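Local atomic coordinates of FACT complex subunit SPT16 (Ashbya gossypii, PDB entry 6A8M), a protein that probably acts, as a heterodimer with POB3, as a histone chaperone in the FACT complex, reorganising nucleosomes during transcription, replication and DNA repair. Residues A[359-371]-A[375-387]. Residues are numbered along the deposited sequence; the frame is centred on the assembly and turned at random.
Sequences AGFTKNVGSLMGL and DSQFVLNNKNDYR
Leu380 pairs with two consecutive residues of the strand opposite, as in a beta bulge. Its O accepts from Val365 N at 2.8 Å, and its N donates almost straight (176°) to Gly366 O. With the backbone of Gly366 at phi 121°, a CB would be pressed against the carbonyl O of Val365. Asn364 CG sits between the backbone N and the carbonyl carbon (chi1 68°), which brings OD1 to Gly366 N at 2.9 Å in an Asx turn. Arg374 NH2 also donates to that OD1. Asn364 CB rests 3.6 Å from Val379 CG1. With an alanine here, Gly366 N and Arg374 NH2 would lose this acceptor, and the bulge would probably be freer to shift. The two strands form a hairpin at the edge of an antiparallel sheet in the M24 peptidase-like (pita-bread) domain of Spt16. Beyond the bulge, Leu368 N donates to Phe378 O at 3.0 Å. Leu368 O is gripped from opposite faces of its plane, by Ser367 OG and by Asp375 N at 3.2 Å. Leu368 CD2 meets Phe378 CD2 at 3.5 Å. Phe395 packs edge-to-face with the Phe378 ring. At the other end, one water links Lys363 O to Asn382 N.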
loop_
_atom_site.group_PDB
_atom_site.type_symbol
_atom_site.label_atom_id
_atom_site.label_comp_id
_atom_site.label_asym_id
_atom_site.label_seq_id
_atom_site.Cartn_x
_atom_site.Cartn_y
_atom_site.Cartn_z
ATOM N N ALA A 359 -1.315 -24.917 12.918
ATOM C CA ALA A 359 -2.741 -24.689 12.672
ATOM C C ALA A 359 -3.100 -23.222 12.815
ATOM O O ALA A 359 -3.981 -22.718 12.103
ATOM C CB ALA A 359 -3.578 -25.513 13.640
ATOM N N GLY A 360 -2.462 -22.541 13.761
ATOM C CA GLY A 360 -2.783 -21.156 14.060
ATOM C C GLY A 360 -2.096 -20.141 13.183
ATOM O O GLY A 360 -2.407 -18.951 13.273
ATOM N N PHE A 361 -1.197 -20.588 12.321
ATOM C CA PHE A 361 -0.451 -19.687 11.446
ATOM C C PHE A 361 -1.389 -19.003 10.455
ATOM O O PHE A 361 -2.291 -19.641 9.889
ATOM C CB PHE A 361 0.591 -20.513 10.694
ATOM C CG PHE A 361 1.597 -19.723 9.903
ATOM C CD1 PHE A 361 2.252 -18.621 10.447
ATOM C CD2 PHE A 361 1.971 -20.167 8.637
ATOM C CE1 PHE A 361 3.243 -17.944 9.699
ATOM C CE2 PHE A 361 2.931 -19.489 7.890
ATOM C CZ PHE A 361 3.575 -18.394 8.425
ATOM N N THR A 362 -1.172 -17.694 10.268
ATOM C CA THR A 362 -1.805 -16.938 9.200
ATOM C C THR A 362 -1.616 -17.657 7.866
ATOM O O THR A 362 -0.597 -18.317 7.644
ATOM C CB THR A 362 -1.207 -15.512 9.164
ATOM O OG1 THR A 362 0.239 -15.550 9.124
ATOM C CG2 THR A 362 -1.606 -14.743 10.425
ATOM N N LYS A 363 -2.617 -17.581 6.997
ATOM C CA LYS A 363 -2.524 -18.247 5.701
ATOM C C LYS A 363 -1.760 -17.428 4.652
ATOM O O LYS A 363 -1.771 -17.766 3.458
ATOM C CB LYS A 363 -3.930 -18.607 5.208
ATOM C CG LYS A 363 -4.619 -19.649 6.093
ATOM C CD LYS A 363 -3.807 -20.960 6.108
ATOM C CE LYS A 363 -4.542 -22.119 6.827
ATOM N NZ LYS A 363 -3.641 -23.310 6.960
ATOM N N ASN A 364 -1.113 -16.349 5.069
ATOM C CA ASN A 364 -0.198 -15.631 4.192
ATOM C C ASN A 364 0.855 -14.989 5.074
ATOM O O ASN A 364 0.656 -14.831 6.284
ATOM C CB ASN A 364 -0.935 -14.572 3.361
ATOM C CG ASN A 364 -1.461 -13.424 4.220
ATOM O OD1 ASN A 364 -0.762 -12.445 4.466
ATOM N ND2 ASN A 364 -2.694 -13.556 4.694
ATOM N N VAL A 365 1.982 -14.600 4.473
ATOM C CA VAL A 365 2.989 -13.880 5.254
ATOM C C VAL A 365 3.179 -12.462 4.726
ATOM O O VAL A 365 4.250 -11.871 4.868
ATOM C CB VAL A 365 4.328 -14.651 5.328
ATOM C CG1 VAL A 365 4.126 -15.942 6.150
ATOM C CG2 VAL A 365 4.927 -14.960 3.946
ATOM N N GLY A 366 2.115 -11.875 4.203
ATOM C CA GLY A 366 2.164 -10.468 3.874
ATOM C C GLY A 366 1.902 -10.218 2.410
ATOM O O GLY A 366 1.258 -11.032 1.729
ATOM N N SER A 367 2.380 -9.092 1.901
ATOM C CA SER A 367 2.131 -8.782 0.501
ATOM C C SER A 367 3.164 -7.793 -0.004
ATOM O O SER A 367 3.891 -7.167 0.767
ATOM C CB SER A 367 0.736 -8.192 0.306
ATOM O OG SER A 367 0.713 -6.839 0.720
ATOM N N LEU A 368 3.214 -7.662 -1.332
ATOM C CA LEU A 368 3.799 -6.470 -1.927
ATOM C C LEU A 368 3.099 -5.229 -1.377
ATOM O O LEU A 368 1.887 -5.238 -1.139
ATOM C CB LEU A 368 3.666 -6.549 -3.451
ATOM C CG LEU A 368 4.620 -5.811 -4.381
ATOM C CD1 LEU A 368 6.063 -6.258 -4.223
ATOM C CD2 LEU A 368 4.134 -6.065 -5.825
ATOM N N MET A 369 3.869 -4.154 -1.190
ATOM C CA MET A 369 3.365 -2.908 -0.623
ATOM C C MET A 369 4.018 -1.743 -1.359
ATOM O O MET A 369 5.131 -1.868 -1.873
ATOM C CB MET A 369 3.662 -2.847 0.895
ATOM C CG MET A 369 3.161 -1.605 1.640
ATOM S SD MET A 369 3.352 -1.836 3.415
ATOM C CE MET A 369 5.117 -2.144 3.480
ATOM N N GLY A 370 3.312 -0.616 -1.421
ATOM C CA GLY A 370 3.864 0.575 -2.062
ATOM C C GLY A 370 2.858 1.703 -1.996
ATOM O O GLY A 370 2.424 2.081 -0.901
ATOM N N LEU A 371 2.456 2.230 -3.163
ATOM C CA LEU A 371 1.333 3.164 -3.199
ATOM C C LEU A 371 0.050 2.501 -2.728
ATOM O O LEU A 371 -0.819 3.168 -2.150
ATOM C CB LEU A 371 1.161 3.714 -4.618
ATOM C CG LEU A 371 2.310 4.591 -5.130
ATOM C CD1 LEU A 371 2.204 4.866 -6.630
ATOM C CD2 LEU A 371 2.310 5.928 -4.368
ATOM N N ASP A 375 -1.236 -5.143 -1.904
ATOM C CA ASP A 375 -1.457 -5.557 -3.288
ATOM C C ASP A 375 -1.994 -6.979 -3.274
ATOM O O ASP A 375 -1.242 -7.951 -3.121
ATOM C CB ASP A 375 -0.165 -5.443 -4.076
ATOM C CG ASP A 375 -0.359 -5.695 -5.562
ATOM O OD1 ASP A 375 -1.374 -6.311 -5.969
ATOM O OD2 ASP A 375 0.549 -5.303 -6.320
ATOM N N SER A 376 -3.313 -7.109 -3.470
ATOM C CA SER A 376 -3.972 -8.406 -3.436
ATOM C C SER A 376 -3.570 -9.309 -4.583
ATOM O O SER A 376 -3.869 -10.503 -4.535
ATOM C CB SER A 376 -5.480 -8.210 -3.453
ATOM O OG SER A 376 -5.855 -7.480 -2.298
ATOM N N GLN A 377 -2.934 -8.759 -5.614
ATOM C CA GLN A 377 -2.373 -9.532 -6.708
ATOM C C GLN A 377 -1.028 -10.145 -6.361
ATOM O O GLN A 377 -0.480 -10.884 -7.176
ATOM C CB GLN A 377 -2.187 -8.640 -7.940
ATOM C CG GLN A 377 -3.428 -7.894 -8.382
ATOM C CD GLN A 377 -4.498 -8.836 -8.861
ATOM O OE1 GLN A 377 -4.216 -9.792 -9.590
ATOM N NE2 GLN A 377 -5.735 -8.586 -8.450
ATOM N N PHE A 378 -0.465 -9.822 -5.204
ATOM C CA PHE A 378 0.863 -10.318 -4.832
ATOM C C PHE A 378 0.859 -10.539 -3.322
ATOM O O PHE A 378 1.629 -9.950 -2.578
ATOM C CB PHE A 378 1.940 -9.337 -5.297
ATOM C CG PHE A 378 3.321 -9.935 -5.470
ATOM C CD1 PHE A 378 3.839 -10.853 -4.560
ATOM C CD2 PHE A 378 4.121 -9.540 -6.531
ATOM C CE1 PHE A 378 5.131 -11.389 -4.716
ATOM C CE2 PHE A 378 5.399 -10.071 -6.711
ATOM C CZ PHE A 378 5.911 -11.001 -5.815
ATOM N N VAL A 379 -0.073 -11.392 -2.852
ATOM C CA VAL A 379 -0.119 -11.832 -1.464
ATOM C C VAL A 379 0.795 -13.037 -1.309
ATOM O O VAL A 379 0.844 -13.914 -2.185
ATOM C CB VAL A 379 -1.563 -12.162 -1.039
ATOM C CG1 VAL A 379 -1.594 -12.755 0.337
ATOM C CG2 VAL A 379 -2.430 -10.877 -1.039
ATOM N N LEU A 380 1.523 -13.094 -0.185
ATOM C CA LEU A 380 2.487 -14.167 0.033
ATOM C C LEU A 380 1.764 -15.352 0.661
ATOM O O LEU A 380 1.830 -15.594 1.866
ATOM C CB LEU A 380 3.645 -13.671 0.892
ATOM C CG LEU A 380 4.392 -12.465 0.310
ATOM C CD1 LEU A 380 5.506 -11.990 1.263
ATOM C CD2 LEU A 380 4.976 -12.811 -1.056
ATOM N N ASN A 381 1.039 -16.094 -0.186
ATOM C CA ASN A 381 0.272 -17.252 0.250
ATOM C C ASN A 381 0.568 -18.431 -0.671
ATOM O O ASN A 381 1.305 -18.307 -1.662
ATOM C CB ASN A 381 -1.223 -16.920 0.280
ATOM C CG ASN A 381 -1.768 -16.520 -1.082
ATOM O OD1 ASN A 381 -1.246 -16.907 -2.127
ATOM N ND2 ASN A 381 -2.856 -15.756 -1.074
ATOM N N ASN A 382 -0.042 -19.585 -0.363
ATOM C CA ASN A 382 0.208 -20.797 -1.141
ATOM C C ASN A 382 -0.409 -20.735 -2.537
ATOM O O ASN A 382 0.034 -21.458 -3.444
ATOM C CB ASN A 382 -0.318 -22.029 -0.376
ATOM C CG ASN A 382 -0.371 -23.293 -1.243
ATOM O OD1 ASN A 382 -1.371 -23.548 -1.926
ATOM N ND2 ASN A 382 0.695 -24.097 -1.207
ATOM N N LYS A 383 -1.412 -19.893 -2.739
ATOM C CA LYS A 383 -2.169 -19.939 -3.979
ATOM C C LYS A 383 -1.424 -19.286 -5.137
ATOM O O LYS A 383 -1.531 -19.754 -6.279
ATOM C CB LYS A 383 -3.530 -19.266 -3.773
ATOM N N ASN A 384 -0.648 -18.243 -4.869
ATOM C CA ASN A 384 -0.070 -17.430 -5.939
ATOM C C ASN A 384 1.267 -18.054 -6.352
ATOM O O ASN A 384 2.268 -17.916 -5.646
ATOM C CB ASN A 384 0.082 -15.980 -5.474
ATOM C CG ASN A 384 0.490 -15.038 -6.610
ATOM O OD1 ASN A 384 1.202 -15.437 -7.534
ATOM N ND2 ASN A 384 0.026 -13.798 -6.551
ATOM N N ASP A 385 1.279 -18.747 -7.495
ATOM C CA ASP A 385 2.506 -19.254 -8.113
ATOM C C ASP A 385 2.817 -18.520 -9.415
ATOM O O ASP A 385 3.636 -18.989 -10.208
ATOM C CB ASP A 385 2.431 -20.773 -8.335
ATOM C CG ASP A 385 1.309 -21.179 -9.284
ATOM O OD1 ASP A 385 0.566 -20.272 -9.732
ATOM O OD2 ASP A 385 1.185 -22.394 -9.562
ATOM N N TYR A 386 2.186 -17.364 -9.637
ATOM C CA TYR A 386 2.269 -16.658 -10.911
ATOM C C TYR A 386 2.895 -15.273 -10.811
ATOM O O TYR A 386 2.913 -14.548 -11.818
ATOM C CB TYR A 386 0.874 -16.528 -11.547
ATOM C CG TYR A 386 -0.148 -15.844 -10.669
ATOM C CD1 TYR A 386 -0.321 -14.458 -10.701
ATOM C CD2 TYR A 386 -0.941 -16.578 -9.804
ATOM C CE1 TYR A 386 -1.250 -13.834 -9.885
ATOM C CE2 TYR A 386 -1.876 -15.964 -9.002
ATOM C CZ TYR A 386 -2.027 -14.595 -9.041
ATOM O OH TYR A 386 -2.950 -13.990 -8.225
ATOM N N ARG A 387 3.366 -14.865 -9.638
ATOM C CA ARG A 387 4.181 -13.667 -9.503
ATOM C C ARG A 387 5.577 -14.083 -9.063
ATOM O O ARG A 387 5.786 -15.179 -8.534
ATOM C CB ARG A 387 3.590 -12.671 -8.489
ATOM C CG ARG A 387 2.157 -12.299 -8.778
ATOM C CD ARG A 387 2.035 -11.501 -10.057
ATOM N NE ARG A 387 2.762 -10.234 -9.997
ATOM C CZ ARG A 387 2.242 -9.092 -9.570
ATOM N NH1 ARG A 387 0.978 -9.044 -9.152
ATOM N NH2 ARG A 387 2.985 -7.991 -9.558
HETATM O O HOH W 1 -1.862 -19.942 1.903
#